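PDB 3UCJ: carbonic anhydrase from Coccomyxa sp. PA, which probably catalyses the reversible hydration of carbon dioxide to hydrogencarbonate and a proton, as a zinc-dependent carbonic anhydrase of the beta class. Local coordinates for residues R69-L74 / N124-D129; C101-C106 / Y188-G193; A139-L144 / D151-L156. One frame throughout, in Å; residues are numbered along the deposited sequence.

Contact 1. Residues R69-L74 / N124-D129; sequences RNVGNL and NLWISD. With AZM (5-acetamido-1,3,4-thiadiazole-2-sulfonamide), chain D.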
# COMPACT_ATOMS: atom_id res chain seq x y z
N ARG A 69 -4.55 -6.56 13.95
CA ARG A 69 -3.41 -7.42 14.30
C ARG A 69 -2.69 -7.68 12.99
O ARG A 69 -3.32 -7.97 11.99
CB ARG A 69 -3.91 -8.76 14.88
CG ARG A 69 -4.24 -8.59 16.41
CD ARG A 69 -4.85 -9.91 16.88
NE ARG A 69 -3.87 -11.03 16.91
CZ ARG A 69 -4.14 -12.22 17.42
NH1 ARG A 69 -5.36 -12.53 17.93
NH2 ARG A 69 -3.22 -13.13 17.37
N ASN A 70 -1.38 -7.42 13.01
CA ASN A 70 -0.56 -7.67 11.79
C ASN A 70 0.80 -8.20 12.25
O ASN A 70 1.10 -8.21 13.45
CB ASN A 70 -0.43 -6.34 10.98
CG ASN A 70 0.35 -5.25 11.74
OD1 ASN A 70 1.52 -5.40 12.13
ND2 ASN A 70 -0.29 -4.09 11.91
N VAL A 71 1.60 -8.66 11.29
CA VAL A 71 2.93 -9.19 11.68
C VAL A 71 3.85 -8.13 12.25
O VAL A 71 4.24 -7.13 11.58
CB VAL A 71 3.58 -9.90 10.40
CG1 VAL A 71 5.12 -10.07 10.63
CG2 VAL A 71 2.79 -11.17 10.02
N GLY A 72 4.23 -8.29 13.53
CA GLY A 72 5.03 -7.27 14.17
C GLY A 72 4.31 -6.05 14.76
O GLY A 72 4.98 -5.17 15.21
N ASN A 73 2.96 -5.96 14.76
CA ASN A 73 2.29 -4.87 15.40
C ASN A 73 2.78 -3.50 14.96
O ASN A 73 3.08 -2.60 15.73
CB ASN A 73 2.19 -5.04 16.96
CG ASN A 73 3.53 -5.22 17.69
OD1 ASN A 73 3.93 -6.36 18.01
ND2 ASN A 73 4.15 -4.12 18.05
N LEU A 74 2.83 -3.34 13.65
CA LEU A 74 3.43 -2.16 13.08
C LEU A 74 2.31 -1.14 12.71
O LEU A 74 1.25 -1.52 12.29
CB LEU A 74 4.06 -2.55 11.74
CG LEU A 74 5.22 -3.59 11.92
CD1 LEU A 74 5.83 -3.69 10.55
CD2 LEU A 74 6.35 -3.05 12.82
N ASN A 124 9.31 -10.06 4.16
CA ASN A 124 10.55 -9.31 4.28
C ASN A 124 10.29 -7.77 3.92
O ASN A 124 10.84 -6.89 4.55
CB ASN A 124 11.66 -9.84 3.33
CG ASN A 124 12.94 -9.01 3.48
OD1 ASN A 124 13.53 -8.92 4.57
ND2 ASN A 124 13.31 -8.35 2.43
N LEU A 125 9.45 -7.55 2.95
CA LEU A 125 9.07 -6.11 2.62
C LEU A 125 8.37 -5.53 3.85
O LEU A 125 8.71 -4.45 4.33
CB LEU A 125 8.11 -6.00 1.42
CG LEU A 125 8.60 -6.64 0.08
CD1 LEU A 125 7.55 -6.46 -1.07
CD2 LEU A 125 9.92 -5.99 -0.25
N TRP A 126 7.39 -6.29 4.34
CA TRP A 126 6.60 -5.82 5.50
C TRP A 126 7.38 -5.39 6.69
O TRP A 126 7.07 -4.38 7.36
CB TRP A 126 5.50 -6.89 5.82
CG TRP A 126 4.62 -6.49 6.97
CD1 TRP A 126 4.70 -6.93 8.26
CD2 TRP A 126 3.61 -5.42 6.96
NE1 TRP A 126 3.77 -6.27 9.03
CE2 TRP A 126 3.11 -5.33 8.27
CE3 TRP A 126 3.09 -4.55 5.96
CZ2 TRP A 126 2.09 -4.42 8.66
CZ3 TRP A 126 2.08 -3.57 6.38
CH2 TRP A 126 1.60 -3.55 7.73
N ILE A 127 8.37 -6.21 7.11
CA ILE A 127 9.09 -5.86 8.29
C ILE A 127 10.19 -4.84 8.08
O ILE A 127 10.96 -4.58 9.01
CB ILE A 127 9.70 -7.23 8.97
CG1 ILE A 127 10.76 -7.78 7.99
CG2 ILE A 127 8.51 -8.17 9.26
CD1 ILE A 127 11.58 -8.99 8.70
N SER A 128 10.20 -4.13 6.95
CA SER A 128 11.15 -3.05 6.76
C SER A 128 11.04 -2.05 7.92
O SER A 128 12.05 -1.49 8.36
CB SER A 128 10.98 -2.29 5.38
OG SER A 128 11.10 -3.21 4.30
N ASP A 129 9.82 -1.88 8.48
CA ASP A 129 9.72 -0.88 9.53
C ASP A 129 10.59 -1.30 10.72
O ASP A 129 11.08 -0.40 11.47
CB ASP A 129 8.25 -0.76 10.12
CG ASP A 129 7.17 -0.43 9.04
OD1 ASP A 129 6.04 -0.03 9.43
OD2 ASP A 129 7.31 -0.75 7.85
C1 AZM D . 6.33 -14.00 13.58
C2 AZM D . 8.05 -14.29 11.90
C3 AZM D . 9.02 -13.42 9.90
C4 AZM D . 9.84 -13.72 8.67
N1 AZM D . 5.34 -12.94 15.95
N2 AZM D . 8.19 -15.12 12.99
N3 AZM D . 7.13 -14.97 14.03
N4 AZM D . 9.08 -14.27 10.93
O1 AZM D . 3.94 -14.44 14.52
O2 AZM D . 4.63 -12.24 13.81
O3 AZM D . 8.26 -12.41 9.99
S1 AZM D . 4.95 -13.52 14.53
S2 AZM D . 6.67 -13.29 11.98
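This is a buried contact in which an indole is hydrogen-bonded to a turn, at the end of strand 65-70 beside the inhibitor pocket. Asn70 to Asn73 form a type II turn, and Trp126 from the end of helix 122-126 comes up to it. Its CG is anti to the backbone N (chi1 -178°), which brings the ring against the turn. Trp126 NE1 donates to Val71 O at 2.7 Å, with the oxygen close to the ring plane and the N-H on a carbonyl lone pair. Asn70 CG lies 3.6 Å from Trp126 CZ2 at the ring edge, its amide steeply turned against the indole. Leu74 CD1 lies over one face as a CH-pi contact, 4.0 Å from the Trp126 five-membered-ring centroid. Asn70 is gripped at both ends of its amide: OD1 accepts from Leu74 N, and ND2 donates to Leu74 O. Lys78 of the third subunit makes a cation-pi contact with Trp126. An alanine in place of Trp126 would remove the indole N-H and would probably loosen the turn at Val71. Val71 CG1 is 3.8 Å from S2 of the acetazolamide. The indole bond thus ties a pocket residue to helix 122-126 and probably steadies it.

Contact 2. Residues C101-C106 / Y188-G193; sequences CGHYNC and YTPGTG. With ZN (zinc ion), chain C; AZM (5-acetamido-1,3,4-thiadiazole-2-sulfonamide), chain D.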
# COMPACT_ATOMS: atom_id res chain seq x y z
N CYS A 101 0.43 -2.99 21.51
CA CYS A 101 0.95 -4.12 22.24
C CYS A 101 1.99 -4.87 21.46
O CYS A 101 1.64 -5.46 20.43
CB CYS A 101 -0.22 -5.06 22.59
SG CYS A 101 0.33 -6.36 23.76
N GLY A 102 3.24 -4.91 21.92
CA GLY A 102 4.15 -5.90 21.32
C GLY A 102 4.19 -7.17 22.18
O GLY A 102 3.50 -7.24 23.21
N HIS A 103 5.01 -8.13 21.81
CA HIS A 103 5.13 -9.33 22.67
C HIS A 103 6.56 -9.93 22.60
O HIS A 103 7.22 -9.96 21.53
CB HIS A 103 4.11 -10.40 22.29
CG HIS A 103 4.37 -11.03 20.96
ND1 HIS A 103 4.98 -12.26 20.79
CD2 HIS A 103 4.09 -10.58 19.70
CE1 HIS A 103 5.03 -12.56 19.50
NE2 HIS A 103 4.50 -11.56 18.82
N TYR A 104 7.06 -10.49 23.73
CA TYR A 104 8.36 -11.19 23.70
C TYR A 104 8.25 -12.42 22.86
O TYR A 104 7.15 -12.94 22.64
CB TYR A 104 8.81 -11.53 25.16
CG TYR A 104 9.07 -10.23 25.90
CD1 TYR A 104 8.27 -9.84 26.97
CD2 TYR A 104 10.09 -9.35 25.47
CE1 TYR A 104 8.53 -8.70 27.67
CE2 TYR A 104 10.35 -8.17 26.15
CZ TYR A 104 9.54 -7.85 27.24
OH TYR A 104 9.76 -6.71 27.91
N ASN A 105 9.38 -12.88 22.31
CA ASN A 105 9.39 -14.04 21.44
C ASN A 105 8.68 -13.77 20.07
O ASN A 105 8.16 -14.67 19.42
CB ASN A 105 8.86 -15.36 22.13
CG ASN A 105 9.37 -16.62 21.45
OD1 ASN A 105 8.61 -17.40 20.85
ND2 ASN A 105 10.70 -16.88 21.60
N CYS A 106 8.70 -12.50 19.65
CA CYS A 106 8.04 -12.06 18.41
C CYS A 106 9.02 -12.32 17.30
O CYS A 106 10.02 -11.62 17.20
CB CYS A 106 7.74 -10.56 18.52
SG CYS A 106 6.96 -9.98 16.88
N TYR A 188 3.42 -8.17 25.95
CA TYR A 188 2.92 -9.41 26.48
C TYR A 188 3.97 -10.52 26.43
O TYR A 188 4.73 -10.61 25.47
CB TYR A 188 1.73 -9.81 25.62
CG TYR A 188 1.08 -11.11 25.89
CD1 TYR A 188 0.19 -11.25 26.97
CD2 TYR A 188 1.32 -12.20 25.08
CE1 TYR A 188 -0.45 -12.40 27.21
CE2 TYR A 188 0.66 -13.39 25.31
CZ TYR A 188 -0.22 -13.47 26.41
OH TYR A 188 -0.88 -14.61 26.65
N THR A 189 3.94 -11.41 27.42
CA THR A 189 4.87 -12.59 27.43
C THR A 189 4.11 -13.87 27.14
O THR A 189 3.29 -14.29 27.95
CB THR A 189 5.62 -12.68 28.78
OG1 THR A 189 6.29 -11.44 28.98
CG2 THR A 189 6.64 -13.83 28.72
N PRO A 190 4.28 -14.46 25.93
CA PRO A 190 3.45 -15.58 25.61
C PRO A 190 3.60 -16.68 26.67
O PRO A 190 2.61 -17.38 26.96
CB PRO A 190 4.03 -16.08 24.26
CG PRO A 190 4.52 -14.82 23.62
CD PRO A 190 5.04 -13.97 24.75
N GLY A 191 4.81 -16.86 27.21
CA GLY A 191 5.09 -18.01 28.07
C GLY A 191 4.57 -17.86 29.49
O GLY A 191 4.64 -18.84 30.24
N THR A 192 4.08 -16.68 29.85
CA THR A 192 3.43 -16.43 31.15
C THR A 192 2.00 -15.85 31.08
O THR A 192 1.28 -15.78 32.10
CB THR A 192 4.26 -15.47 32.01
OG1 THR A 192 4.20 -14.14 31.44
CG2 THR A 192 5.75 -15.99 32.14
N GLY A 193 1.58 -15.37 29.91
CA GLY A 193 0.25 -14.77 29.78
C GLY A 193 0.09 -13.41 30.44
O GLY A 193 -1.02 -12.86 30.50
ZN ZN C . 4.91 -11.25 16.80
C1 AZM D . 6.33 -14.00 13.58
C2 AZM D . 8.05 -14.29 11.90
C3 AZM D . 9.02 -13.42 9.90
C4 AZM D . 9.84 -13.72 8.67
N1 AZM D . 5.34 -12.94 15.95
N2 AZM D . 8.19 -15.12 12.99
N3 AZM D . 7.13 -14.97 14.03
N4 AZM D . 9.08 -14.27 10.93
O1 AZM D . 3.94 -14.44 14.52
O2 AZM D . 4.63 -12.24 13.81
O3 AZM D . 8.26 -12.41 9.99
S1 AZM D . 4.95 -13.52 14.53
S2 AZM D . 6.67 -13.29 11.98
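His103 and Tyr188 stand side by side on the same face of the sheet, at a parallel bridge between strands 97-103 and 182-189. His103 CB and Tyr188 CB are 4.1 Å apart, but the two rings then lead away from the other strand. Two backbone bonds flank the pair: Tyr188 N donates to Gly102 O, and Tyr104 N donates to Tyr188 O nearly along the C=O axis. Tyr188 O also lies 3.1 Å from His103 CA, a CA-H...O contact.

The imidazole of His103 hangs from a crowded first torsion, with CG between the backbone N and the carbonyl carbon (chi1 69°). Its two nitrogens do different work. His103 NE2 binds the zinc at 2.1 Å. His103 ND1 donates to Tyr104 O at 2.9 Å, from above the carbonyl plane and bent to 135° at the hydrogen. Pro190 crosses the imidazole at about a right angle, with CG 3.8 Å from His103 ND1. The proline CD also packs on Tyr104 O. Cys106 CB covers one face of the imidazole near its rim, and Cys106 SG binds the zinc at 2.4 Å.

Tyr104 starts out toward 188-193. Thr189 OG1 meets its ring edge in plane, 3.2 Å from Tyr104 CD1. The tyrosine OH is hydrogen-bonded to Glu155 of helix 146-167 and to Lys196.

Cys47 and the sulfonamide N1 of acetazolamide complete the four zinc ligands, two cysteines, one histidine and the inhibitor. This is the beta-class site with the inhibitor in the fourth position. With ND1 as donor, NE2 is left to bind the metal. The bond to Tyr104 O probably limits ring rotation as well. Any strengthening of the zinc ligand is likely to be modest, since that bond is bent and out of plane.

Contact 3. Residues A139-L144 / D151-L156; sequences AKLHGL and DKMVEL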
# COMPACT_ATOMS: atom_id res chain seq x y z
N ALA A 139 23.30 1.49 19.17
CA ALA A 139 23.88 1.64 20.51
C ALA A 139 23.18 0.89 21.62
O ALA A 139 23.83 0.51 22.62
CB ALA A 139 24.05 3.11 20.87
N LYS A 140 21.86 0.61 21.47
CA LYS A 140 21.16 -0.17 22.49
C LYS A 140 21.15 -1.67 22.18
O LYS A 140 20.78 -2.48 23.05
CB LYS A 140 19.73 0.32 22.62
CG LYS A 140 19.59 1.75 22.87
CD LYS A 140 18.11 2.04 22.93
CE LYS A 140 17.85 3.50 23.02
NZ LYS A 140 17.94 3.88 24.44
N LEU A 141 21.49 -2.05 20.95
CA LEU A 141 21.37 -3.43 20.51
C LEU A 141 22.72 -4.21 20.38
O LEU A 141 22.81 -5.47 20.58
CB LEU A 141 20.60 -3.48 19.14
CG LEU A 141 19.10 -3.09 19.34
CD1 LEU A 141 18.50 -3.00 17.97
CD2 LEU A 141 18.40 -4.20 20.00
N HIS A 142 23.72 -3.47 19.95
CA HIS A 142 25.02 -4.13 19.65
C HIS A 142 25.66 -4.68 20.89
O HIS A 142 25.47 -4.13 21.99
CB HIS A 142 25.96 -3.20 18.89
CG HIS A 142 25.63 -3.12 17.45
ND1 HIS A 142 26.27 -2.26 16.59
CD2 HIS A 142 24.72 -3.79 16.70
CE1 HIS A 142 25.78 -2.40 15.37
NE2 HIS A 142 24.83 -3.33 15.41
N GLY A 143 26.33 -5.82 20.74
CA GLY A 143 26.93 -6.45 21.89
C GLY A 143 26.00 -7.15 22.86
O GLY A 143 26.47 -7.63 23.90
N LEU A 144 24.69 -7.21 22.60
CA LEU A 144 23.81 -7.91 23.53
C LEU A 144 23.77 -9.37 23.10
O LEU A 144 23.99 -9.66 21.92
CB LEU A 144 22.38 -7.28 23.48
CG LEU A 144 22.15 -5.89 24.07
CD1 LEU A 144 20.61 -5.68 24.21
CD2 LEU A 144 22.70 -5.75 25.43
N ASP A 151 14.72 -9.24 22.96
CA ASP A 151 13.82 -8.62 23.88
C ASP A 151 13.84 -7.12 23.72
O ASP A 151 12.83 -6.47 23.75
CB ASP A 151 14.19 -8.99 25.31
CG ASP A 151 13.94 -10.44 25.61
OD1 ASP A 151 14.45 -10.90 26.62
OD2 ASP A 151 13.27 -11.13 24.87
N LYS A 152 15.02 -6.57 23.57
CA LYS A 152 15.17 -5.17 23.41
C LYS A 152 14.52 -4.70 22.11
O LYS A 152 13.91 -3.67 22.07
CB LYS A 152 16.64 -4.83 23.43
CG LYS A 152 16.97 -3.41 23.52
CD LYS A 152 16.30 -2.79 24.66
CE LYS A 152 17.13 -1.71 25.20
NZ LYS A 152 16.38 -0.71 25.93
N MET A 153 14.67 -5.45 21.05
CA MET A 153 14.05 -5.10 19.79
C MET A 153 12.54 -5.01 19.94
O MET A 153 11.93 -4.10 19.47
CB MET A 153 14.44 -6.08 18.72
CG MET A 153 13.97 -5.70 17.34
SD MET A 153 14.86 -4.36 16.62
CE MET A 153 13.73 -3.00 16.74
N VAL A 154 11.95 -5.98 20.60
CA VAL A 154 10.53 -5.96 20.89
C VAL A 154 10.12 -4.67 21.59
O VAL A 154 9.22 -4.01 21.19
CB VAL A 154 10.12 -7.20 21.71
CG1 VAL A 154 8.75 -7.04 22.25
CG2 VAL A 154 10.18 -8.41 20.86
N GLU A 155 10.85 -4.31 22.62
CA GLU A 155 10.58 -3.11 23.37
C GLU A 155 10.74 -1.83 22.57
O GLU A 155 9.95 -0.94 22.67
CB GLU A 155 11.45 -3.07 24.62
CG GLU A 155 11.13 -4.15 25.59
CD GLU A 155 12.23 -4.41 26.61
OE1 GLU A 155 12.14 -5.41 27.31
OE2 GLU A 155 13.17 -3.62 26.69
N LEU A 156 11.81 -1.74 21.81
CA LEU A 156 12.05 -0.55 21.00
C LEU A 156 10.96 -0.42 19.96
O LEU A 156 10.56 0.71 19.63
CB LEU A 156 13.41 -0.66 20.27
CG LEU A 156 14.59 -0.37 21.27
CD1 LEU A 156 15.91 -0.84 20.59
CD2 LEU A 156 14.59 1.06 21.77
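Leu141 carries this contact, at the end of helix 138-141 where it faces helix 146-167. Its CB starts off to one side of the longer helix, and the rest of the side chain then comes nearer. Leu141 CG is anti to the carbonyl carbon (chi1 -70°) and meets Leu156 CD1 at 4.1 Å, the two leucines reaching tip to tip. Leu141 CD1 goes to Met153 SD at 4.1 Å. Leu141 CD2 packs against the aliphatic root of Lys152, 3.9 Å from CG and as close to CB.

Lys140 CD lies 3.8 Å from Leu156 CD2, and Leu144 CD1 touches Lys152 CB. No hydrogen bond crosses between 139-144 and 151-156. Lys140 NZ and Lys152 NZ are 5.1 Å apart, like charges that would probably repel mildly. This is apolar packing of two successive helices, with the chain turning back on itself through a type II turn, Leu141 to Leu144. It lies away from the metal: the Met153 side chain is about 11 Å from the zinc.

Helix 128-135 lies beside this helix pair, with Arg134 touching both Leu141 and Met153. Met153 packs on Cys109 and Leu113 of helix 107-114, and Phe222 of the third subunit packs on Leu141.

Contacts 1 and 2 are buried and reach the same sheet, at strands 65-70, 97-103 and 182-189. Contact 3 is partly buried and joins two helices farther from the chain centre. Chemistry follows place. Contact 2 combines strand pairing with metal ligation, contact 1 sets an aromatic N-H on a turn, and contact 3 is carbon-to-carbon packing, with lysine chains at its margin and no hydrogen bond across. Contacts 1 and 2 both touch acetazolamide and meet directly where Asn73 packs on Cys101 and Gly102. Val154, on the helix of contact 3, packs on His103 O and Cys106 CB, setting that helix against the loop carrying Cys106. Contacts 1 and 3 do not touch, though both reach the third subunit.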